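Local coordinates for protein manganese-dependent inorganic pyrophosphatase (Methanocaldococcus jannaschii, PDB 2EB0) that hydrolyses inorganic diphosphate to two phosphates with manganese as cofactor, as a family II (DHH-type) pyrophosphatase, at residues B[132-144]-B[160-172]. Numbering follows the deposited sequence.
Sequences LKPDLAGLLLSAI and DKEMAKKLAEIAG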
# COMPACT_ATOMS: atom_id res chain seq x y z
N LEU B 132 17.76 -14.66 -14.44
CA LEU B 132 17.32 -13.61 -15.35
C LEU B 132 18.11 -13.69 -16.65
O LEU B 132 19.27 -13.29 -16.70
CB LEU B 132 17.56 -12.23 -14.73
CG LEU B 132 16.44 -11.19 -14.78
CD1 LEU B 132 17.08 -9.81 -14.84
CD2 LEU B 132 15.53 -11.41 -15.97
N LYS B 133 17.48 -14.21 -17.69
CA LYS B 133 18.15 -14.33 -18.98
C LYS B 133 18.27 -12.96 -19.64
O LYS B 133 17.57 -12.01 -19.27
CB LYS B 133 17.37 -15.29 -19.89
CG LYS B 133 17.40 -16.73 -19.40
CD LYS B 133 18.84 -17.20 -19.24
CE LYS B 133 18.94 -18.54 -18.55
NZ LYS B 133 20.35 -19.02 -18.53
N PRO B 134 19.17 -12.83 -20.62
CA PRO B 134 19.39 -11.57 -21.33
C PRO B 134 18.13 -10.95 -21.93
O PRO B 134 17.94 -9.73 -21.84
CB PRO B 134 20.42 -11.95 -22.40
CG PRO B 134 20.16 -13.38 -22.62
CD PRO B 134 19.98 -13.90 -21.22
N ASP B 135 17.27 -11.77 -22.52
CA ASP B 135 16.04 -11.24 -23.11
C ASP B 135 15.15 -10.56 -22.08
O ASP B 135 14.73 -9.42 -22.28
CB ASP B 135 15.26 -12.33 -23.87
CG ASP B 135 14.96 -13.55 -23.02
OD1 ASP B 135 14.27 -14.45 -23.55
OD2 ASP B 135 15.40 -13.62 -21.84
N LEU B 136 14.85 -11.25 -20.98
CA LEU B 136 14.01 -10.65 -19.95
C LEU B 136 14.74 -9.49 -19.29
O LEU B 136 14.11 -8.51 -18.87
CB LEU B 136 13.61 -11.69 -18.90
CG LEU B 136 12.66 -12.79 -19.38
CD1 LEU B 136 12.29 -13.67 -18.21
CD2 LEU B 136 11.42 -12.19 -20.00
N ALA B 137 16.07 -9.58 -19.20
CA ALA B 137 16.85 -8.49 -18.62
C ALA B 137 16.69 -7.28 -19.54
O ALA B 137 16.65 -6.13 -19.08
CB ALA B 137 18.32 -8.89 -18.51
N GLY B 138 16.59 -7.55 -20.84
CA GLY B 138 16.41 -6.49 -21.81
C GLY B 138 15.07 -5.79 -21.66
O GLY B 138 14.99 -4.58 -21.87
N LEU B 139 14.03 -6.53 -21.29
CA LEU B 139 12.71 -5.93 -21.11
C LEU B 139 12.69 -5.02 -19.89
O LEU B 139 12.13 -3.93 -19.93
CB LEU B 139 11.61 -6.98 -20.92
CG LEU B 139 11.27 -7.99 -22.01
CD1 LEU B 139 9.97 -8.66 -21.60
CD2 LEU B 139 11.12 -7.33 -23.38
N LEU B 140 13.30 -5.49 -18.80
CA LEU B 140 13.35 -4.71 -17.58
C LEU B 140 14.10 -3.42 -17.87
O LEU B 140 13.72 -2.34 -17.39
CB LEU B 140 14.05 -5.48 -16.47
CG LEU B 140 13.36 -6.73 -15.92
CD1 LEU B 140 14.19 -7.28 -14.75
CD2 LEU B 140 11.94 -6.39 -15.48
N LEU B 141 15.18 -3.55 -18.64
CA LEU B 141 16.00 -2.42 -19.02
C LEU B 141 15.16 -1.43 -19.80
O LEU B 141 15.15 -0.24 -19.52
CB LEU B 141 17.17 -2.88 -19.89
CG LEU B 141 17.99 -1.74 -20.52
CD1 LEU B 141 18.40 -0.74 -19.46
CD2 LEU B 141 19.21 -2.33 -21.21
N SER B 142 14.44 -1.94 -20.80
CA SER B 142 13.59 -1.11 -21.63
C SER B 142 12.53 -0.41 -20.79
O SER B 142 12.23 0.77 -20.98
CB SER B 142 12.92 -1.96 -22.71
OG SER B 142 13.88 -2.73 -23.40
N ALA B 143 11.95 -1.16 -19.85
CA ALA B 143 10.91 -0.62 -18.98
C ALA B 143 11.45 0.55 -18.17
O ALA B 143 10.79 1.58 -18.06
CB ALA B 143 10.39 -1.72 -18.04
N ILE B 144 12.65 0.40 -17.62
CA ILE B 144 13.24 1.46 -16.83
C ILE B 144 13.46 2.70 -17.69
O ILE B 144 13.04 3.80 -17.33
CB ILE B 144 14.58 1.01 -16.19
CG1 ILE B 144 14.31 -0.17 -15.24
CG2 ILE B 144 15.20 2.16 -15.41
CD1 ILE B 144 15.51 -0.63 -14.44
N ASP B 160 17.18 3.41 -10.11
CA ASP B 160 16.82 3.21 -11.50
C ASP B 160 18.08 3.11 -12.37
O ASP B 160 18.20 2.20 -13.20
CB ASP B 160 15.93 4.37 -11.99
CG ASP B 160 14.57 4.41 -11.28
OD1 ASP B 160 13.72 3.52 -11.53
OD2 ASP B 160 14.34 5.34 -10.47
N LYS B 161 19.01 4.02 -12.18
CA LYS B 161 20.24 4.02 -12.96
C LYS B 161 21.11 2.81 -12.65
O LYS B 161 21.62 2.15 -13.55
CB LYS B 161 21.04 5.30 -12.70
CG LYS B 161 20.29 6.58 -13.01
CD LYS B 161 21.25 7.74 -13.09
CE LYS B 161 20.53 9.07 -13.22
NZ LYS B 161 19.87 9.46 -11.94
N GLU B 162 21.25 2.51 -11.36
CA GLU B 162 22.06 1.38 -10.91
C GLU B 162 21.54 0.08 -11.50
O GLU B 162 22.30 -0.76 -11.98
CB GLU B 162 22.02 1.32 -9.38
CG GLU B 162 22.74 0.13 -8.78
CD GLU B 162 22.57 0.06 -7.27
OE1 GLU B 162 23.08 -0.90 -6.66
OE2 GLU B 162 21.92 0.96 -6.70
N MET B 163 20.22 -0.07 -11.49
CA MET B 163 19.60 -1.26 -12.02
C MET B 163 19.74 -1.34 -13.54
O MET B 163 20.00 -2.41 -14.09
CB MET B 163 18.13 -1.30 -11.60
CG MET B 163 17.74 -2.64 -11.03
SD MET B 163 18.39 -3.11 -9.39
CE MET B 163 20.08 -2.50 -9.36
N ALA B 164 19.57 -0.20 -14.21
CA ALA B 164 19.70 -0.14 -15.66
C ALA B 164 21.07 -0.65 -16.09
O ALA B 164 21.17 -1.49 -16.99
CB ALA B 164 19.50 1.30 -16.15
N LYS B 165 22.13 -0.16 -15.46
CA LYS B 165 23.48 -0.58 -15.82
C LYS B 165 23.69 -2.08 -15.69
O LYS B 165 24.28 -2.70 -16.56
CB LYS B 165 24.52 0.15 -14.96
CG LYS B 165 24.66 1.63 -15.28
CD LYS B 165 25.80 2.26 -14.49
CE LYS B 165 25.90 3.76 -14.74
NZ LYS B 165 24.71 4.50 -14.22
N LYS B 166 23.22 -2.66 -14.59
CA LYS B 166 23.37 -4.09 -14.37
C LYS B 166 22.54 -4.92 -15.35
O LYS B 166 22.96 -6.00 -15.76
CB LYS B 166 22.98 -4.44 -12.94
CG LYS B 166 23.96 -3.93 -11.90
CD LYS B 166 23.39 -4.03 -10.50
CE LYS B 166 24.40 -4.63 -9.53
NZ LYS B 166 24.68 -6.07 -9.83
N LEU B 167 21.37 -4.42 -15.71
CA LEU B 167 20.49 -5.12 -16.65
C LEU B 167 21.09 -5.07 -18.05
O LEU B 167 21.04 -6.06 -18.78
CB LEU B 167 19.09 -4.50 -16.64
CG LEU B 167 18.35 -4.68 -15.31
CD1 LEU B 167 17.10 -3.81 -15.30
CD2 LEU B 167 18.01 -6.16 -15.10
N ALA B 168 21.65 -3.92 -18.41
CA ALA B 168 22.29 -3.73 -19.72
C ALA B 168 23.42 -4.75 -19.87
O ALA B 168 23.65 -5.29 -20.96
CB ALA B 168 22.85 -2.31 -19.84
N GLU B 169 24.11 -5.01 -18.76
CA GLU B 169 25.21 -5.96 -18.75
C GLU B 169 24.73 -7.36 -19.10
O GLU B 169 25.37 -8.07 -19.87
CB GLU B 169 25.87 -5.98 -17.36
CG GLU B 169 26.94 -7.04 -17.19
CD GLU B 169 27.53 -7.05 -15.79
OE1 GLU B 169 28.36 -7.94 -15.50
OE2 GLU B 169 27.18 -6.18 -14.97
N ILE B 170 23.59 -7.75 -18.53
CA ILE B 170 23.03 -9.08 -18.78
C ILE B 170 22.42 -9.17 -20.17
O ILE B 170 22.60 -10.18 -20.86
CB ILE B 170 21.93 -9.42 -17.75
CG1 ILE B 170 22.50 -9.35 -16.33
CG2 ILE B 170 21.37 -10.81 -18.03
CD1 ILE B 170 21.46 -9.56 -15.25
N ALA B 171 21.72 -8.12 -20.58
CA ALA B 171 21.06 -8.09 -21.88
C ALA B 171 22.04 -7.88 -23.03
O ALA B 171 21.66 -7.96 -24.20
CB ALA B 171 19.99 -6.99 -21.90
N GLY B 172 23.29 -7.61 -22.69
CA GLY B 172 24.27 -7.38 -23.73
C GLY B 172 24.09 -6.05 -24.44
O GLY B 172 24.43 -5.92 -25.61
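L167 enters helix 134-144 as a knob in the hole formed by A137, L140, L141 and I144. L167 CD1 lies 3.7 Å from L140 CB and equally close to I144 CD1, the side chains of L167 and I144 meeting nearly at a right angle, whereas L167 CD2 reaches back to L140 and to L132 CD1, at 3.8 Å from the latter. I144 answers as the reciprocal knob among D160, M163, A164 and L167; with CG1 beside its backbone N (chi1 -61°), I144 CD1 reaches M163 CB, and I144 CG2 rests 3.7 Å from D160 O. L141 lies alongside helix 160-171, its CD1 against O and CB of A164, its CD2 3.7 Å from A168 CA; an alanine here would probably open a gap beside A164 and A168. Toward P134, whose CB is 3.2 Å from I170 O, A137 and A171 are small and I170 CG2 packs 3.6 Å from A137 CB. The axes of 134-144 and 160-171, nearly antiparallel at 148°, come within 7.7 Å, consistent with these small residues. L136, L139 and L140 cover helix 12-25, D160 hydrogen-bonds T111 and T157, and I144 lies near manganese ligands D13 and D147. Without hydrogen bonds between the segments, cohesion rests on shape fit and buried apolar surface.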